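Local coordinates for nitrate transport protein nrtA (PDB 2G29) that captures nitrate in the periplasm as the solute-binding component of an ABC transporter for nitrate, and probably nitrite, uptake, at residues L95-V107 with V158-W170. Residues are numbered along the deposited sequence; the frame is centred on the assembly and turned at random.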
# COMPACT_ATOMS: atom_id res chain seq x y z
N LEU A 95 1.74 -4.86 0.19
CA LEU A 95 2.52 -3.64 0.47
C LEU A 95 3.78 -3.71 -0.43
O LEU A 95 4.44 -4.76 -0.50
CB LEU A 95 2.94 -3.63 1.94
CG LEU A 95 1.81 -3.79 2.96
CD1 LEU A 95 2.35 -3.68 4.40
CD2 LEU A 95 0.76 -2.70 2.76
N THR A 96 4.16 -2.61 -1.07
CA THR A 96 5.33 -2.65 -1.97
C THR A 96 6.63 -3.25 -1.38
O THR A 96 7.30 -3.99 -2.06
CB THR A 96 5.61 -1.24 -2.61
OG1 THR A 96 4.58 -0.97 -3.56
CG2 THR A 96 6.97 -1.18 -3.31
N PRO A 97 6.98 -2.94 -0.11
CA PRO A 97 8.23 -3.54 0.39
C PRO A 97 8.18 -5.04 0.54
O PRO A 97 9.21 -5.68 0.45
CB PRO A 97 8.48 -2.87 1.75
CG PRO A 97 7.24 -2.09 2.04
CD PRO A 97 6.46 -1.91 0.79
N MET A 98 6.99 -5.60 0.71
CA MET A 98 6.94 -7.04 0.97
C MET A 98 7.53 -7.99 -0.06
O MET A 98 8.21 -8.95 0.32
CB MET A 98 5.53 -7.48 1.42
CG MET A 98 5.21 -6.96 2.84
SD MET A 98 3.45 -7.25 3.28
CE MET A 98 3.49 -9.06 3.45
N PRO A 99 7.31 -7.78 -1.36
CA PRO A 99 7.92 -8.72 -2.31
C PRO A 99 9.44 -8.71 -2.16
O PRO A 99 10.10 -9.75 -2.36
CB PRO A 99 7.45 -8.18 -3.67
CG PRO A 99 6.07 -7.70 -3.34
CD PRO A 99 6.25 -6.98 -2.01
N TYR A 100 10.03 -7.57 -1.76
CA TYR A 100 11.46 -7.46 -1.57
C TYR A 100 11.89 -8.20 -0.29
O TYR A 100 12.84 -8.97 -0.30
CB TYR A 100 11.86 -5.99 -1.47
CG TYR A 100 11.83 -5.34 -2.83
CD1 TYR A 100 10.73 -4.59 -3.26
CD2 TYR A 100 12.89 -5.55 -3.72
CE1 TYR A 100 10.68 -4.08 -4.54
CE2 TYR A 100 12.85 -5.05 -5.01
CZ TYR A 100 11.75 -4.32 -5.41
OH TYR A 100 11.73 -3.86 -6.70
N LEU A 101 11.19 -7.95 0.81
CA LEU A 101 11.56 -8.60 2.07
C LEU A 101 11.38 -10.13 2.00
O LEU A 101 12.10 -10.88 2.64
CB LEU A 101 10.74 -8.00 3.20
CG LEU A 101 10.93 -6.48 3.38
CD1 LEU A 101 9.83 -5.95 4.27
CD2 LEU A 101 12.29 -6.14 4.00
N ILE A 102 10.40 -10.58 1.23
CA ILE A 102 10.16 -12.01 1.08
C ILE A 102 11.21 -12.63 0.13
O ILE A 102 11.72 -13.73 0.38
CB ILE A 102 8.72 -12.27 0.57
CG1 ILE A 102 7.73 -11.84 1.64
CG2 ILE A 102 8.56 -13.75 0.23
CD1 ILE A 102 6.25 -11.81 1.14
N THR A 103 11.53 -11.95 -0.96
CA THR A 103 12.54 -12.46 -1.91
C THR A 103 13.89 -12.53 -1.19
O THR A 103 14.63 -13.53 -1.30
CB THR A 103 12.71 -11.51 -3.10
OG1 THR A 103 11.50 -11.52 -3.90
CG2 THR A 103 13.88 -11.91 -3.94
N MET A 104 14.23 -11.46 -0.47
CA MET A 104 15.54 -11.43 0.21
C MET A 104 15.56 -12.42 1.35
O MET A 104 16.59 -13.10 1.55
CB MET A 104 15.83 -10.02 0.73
CG MET A 104 15.97 -9.05 -0.41
SD MET A 104 16.17 -7.28 0.07
CE MET A 104 17.92 -7.32 0.49
N GLY A 105 14.44 -12.49 2.09
CA GLY A 105 14.32 -13.48 3.15
C GLY A 105 14.16 -12.94 4.55
O GLY A 105 13.87 -13.70 5.47
N THR A 106 14.34 -11.63 4.74
CA THR A 106 14.29 -11.07 6.08
C THR A 106 13.04 -11.36 6.89
O THR A 106 13.14 -11.50 8.09
CB THR A 106 14.49 -9.55 6.02
OG1 THR A 106 14.41 -8.96 7.32
CG2 THR A 106 13.51 -8.96 5.18
N VAL A 107 11.88 -11.47 6.23
CA VAL A 107 10.62 -11.71 6.93
C VAL A 107 10.13 -13.12 6.71
O VAL A 107 8.93 -13.39 6.82
CB VAL A 107 9.52 -10.74 6.47
CG1 VAL A 107 9.90 -9.31 6.80
CG2 VAL A 107 9.26 -10.90 4.98
N VAL A 158 2.63 2.84 18.74
CA VAL A 158 1.95 3.34 17.55
C VAL A 158 1.80 2.10 16.66
O VAL A 158 2.74 1.28 16.53
CB VAL A 158 2.72 4.45 16.83
CG1 VAL A 158 2.99 5.61 17.80
CG2 VAL A 158 3.98 3.93 16.27
N ALA A 159 0.63 1.92 16.06
CA ALA A 159 0.43 0.71 15.26
C ALA A 159 0.59 0.92 13.77
O ALA A 159 0.18 1.94 13.21
CB ALA A 159 -0.97 0.13 15.51
N MET A 160 1.21 -0.08 13.14
CA MET A 160 1.40 -0.11 11.70
C MET A 160 1.04 -1.52 11.26
O MET A 160 0.63 -2.36 12.07
CB MET A 160 2.80 0.35 11.29
CG MET A 160 3.97 -0.20 12.07
SD MET A 160 4.26 -1.95 11.68
CE MET A 160 5.71 -2.31 12.76
N THR A 161 1.16 -1.78 9.96
CA THR A 161 0.59 -3.01 9.42
C THR A 161 1.50 -4.20 9.14
O THR A 161 1.01 -5.29 8.89
CB THR A 161 -0.11 -2.62 8.11
OG1 THR A 161 0.87 -2.09 7.24
CG2 THR A 161 -1.17 -1.57 8.35
N PHE A 162 2.81 -3.97 9.14
CA PHE A 162 3.79 -5.01 8.85
C PHE A 162 5.13 -4.34 9.01
O PHE A 162 5.32 -3.22 8.52
CB PHE A 162 3.68 -5.51 7.39
CG PHE A 162 4.49 -6.75 7.13
CD1 PHE A 162 4.07 -7.99 7.61
CD2 PHE A 162 5.71 -6.66 6.46
CE1 PHE A 162 4.86 -9.13 7.43
CE2 PHE A 162 6.51 -7.81 6.28
CZ PHE A 162 6.09 -9.03 6.76
N PRO A 163 6.10 -5.01 9.66
CA PRO A 163 7.41 -4.35 9.82
C PRO A 163 8.14 -4.15 8.50
O PRO A 163 8.37 -5.10 7.77
CB PRO A 163 8.18 -5.28 10.77
CG PRO A 163 7.11 -6.23 11.36
CD PRO A 163 6.07 -6.37 10.25
N GLY A 164 8.48 -2.90 8.20
CA GLY A 164 9.17 -2.61 6.96
C GLY A 164 8.17 -2.31 5.86
O GLY A 164 8.56 -1.94 4.74
N GLY A 165 6.88 -2.44 6.18
CA GLY A 165 5.87 -2.16 5.17
C GLY A 165 5.61 -0.69 4.95
O GLY A 165 6.21 0.15 5.61
N THR A 166 4.70 -0.38 4.03
CA THR A 166 4.41 1.02 3.74
C THR A 166 3.94 1.84 4.96
O THR A 166 4.50 2.90 5.22
CB THR A 166 3.30 1.14 2.63
OG1 THR A 166 2.13 0.46 3.10
CG2 THR A 166 3.74 0.50 1.28
N HIS A 167 2.96 1.35 5.71
CA HIS A 167 2.44 2.14 6.84
C HIS A 167 3.47 2.35 7.92
O HIS A 167 3.47 3.41 8.57
CB HIS A 167 1.14 1.52 7.38
CG HIS A 167 0.22 1.14 6.29
ND1 HIS A 167 -0.66 2.02 5.69
CD2 HIS A 167 0.17 -0.00 5.57
CE1 HIS A 167 -1.20 1.43 4.63
NE2 HIS A 167 -0.71 0.20 4.55
N ASP A 168 4.33 1.36 8.13
CA ASP A 168 5.41 1.49 9.10
C ASP A 168 6.29 2.67 8.61
O ASP A 168 6.66 3.56 9.39
CB ASP A 168 6.19 0.15 9.12
CG ASP A 168 7.23 0.07 10.23
OD1 ASP A 168 7.10 0.77 11.26
OD2 ASP A 168 8.16 -0.76 10.08
N MET A 169 6.62 2.71 7.32
CA MET A 169 7.44 3.82 6.80
C MET A 169 6.71 5.17 6.92
O MET A 169 7.30 6.16 7.32
CB MET A 169 7.81 3.60 5.33
CG MET A 169 8.62 2.35 5.03
SD MET A 169 10.14 2.11 6.00
CE MET A 169 9.52 1.06 7.34
N TRP A 170 5.41 5.20 6.64
CA TRP A 170 4.70 6.49 6.70
C TRP A 170 4.61 7.03 8.13
O TRP A 170 4.92 8.20 8.38
CB TRP A 170 3.28 6.41 6.18
CG TRP A 170 3.09 5.80 4.83
CD1 TRP A 170 2.05 4.99 4.48
CD2 TRP A 170 3.96 5.87 3.69
NE1 TRP A 170 2.22 4.54 3.19
CE2 TRP A 170 3.39 5.05 2.69
CE3 TRP A 170 5.17 6.53 3.42
CZ2 TRP A 170 3.98 4.87 1.43
CZ3 TRP A 170 5.77 6.36 2.18
CH2 TRP A 170 5.18 5.53 1.19
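With CG anti to the backbone N (chi1 -169°), Phe162 swings its ring out of the loop that follows strand 157-160 and lays it against helix 97-104, where the Met98 chain, extended through chi2 and bent at chi3 (70°), folds its thioether over one face. Met98 CE stands 4.1 Å from the centroid of the Phe162 ring, almost on its normal, and SD lies over the same face, a Met-aromatic contact joined to a CH-pi one. Pro163 CD lies over the rim of the opposite face, Leu101 CD1 lies at the edge, and Val107 CG1 approaches Phe162 CE2 obliquely at 3.7 Å. Replacing Phe162 by alanine would probably deprive the Met98 thioether of its aromatic face and open a gap beside Leu101 and Val107.

Leu95 splits its methyls between loop and helix 166-177: CD1 packs 3.7 Å from Phe162 CB, while CD2 meets the edge of the nitrate-binding His167 ring, 3.7 Å from NE2. Pro97 CG presses against Gly165 CA at 3.4 Å, tight packing at the N-cap, where a side chain would run into Leu95 CD1.

Helix 97-104 follows a strand of one sheet and Phe162 a strand of the other, so the contact probably bridges the two domains of the C-clamp beside the nitrate site. The direct contact is apolar and sulfur-aromatic, while Glu239 links the segments by hydrogen bonds to Thr96, Thr166 and Trp170.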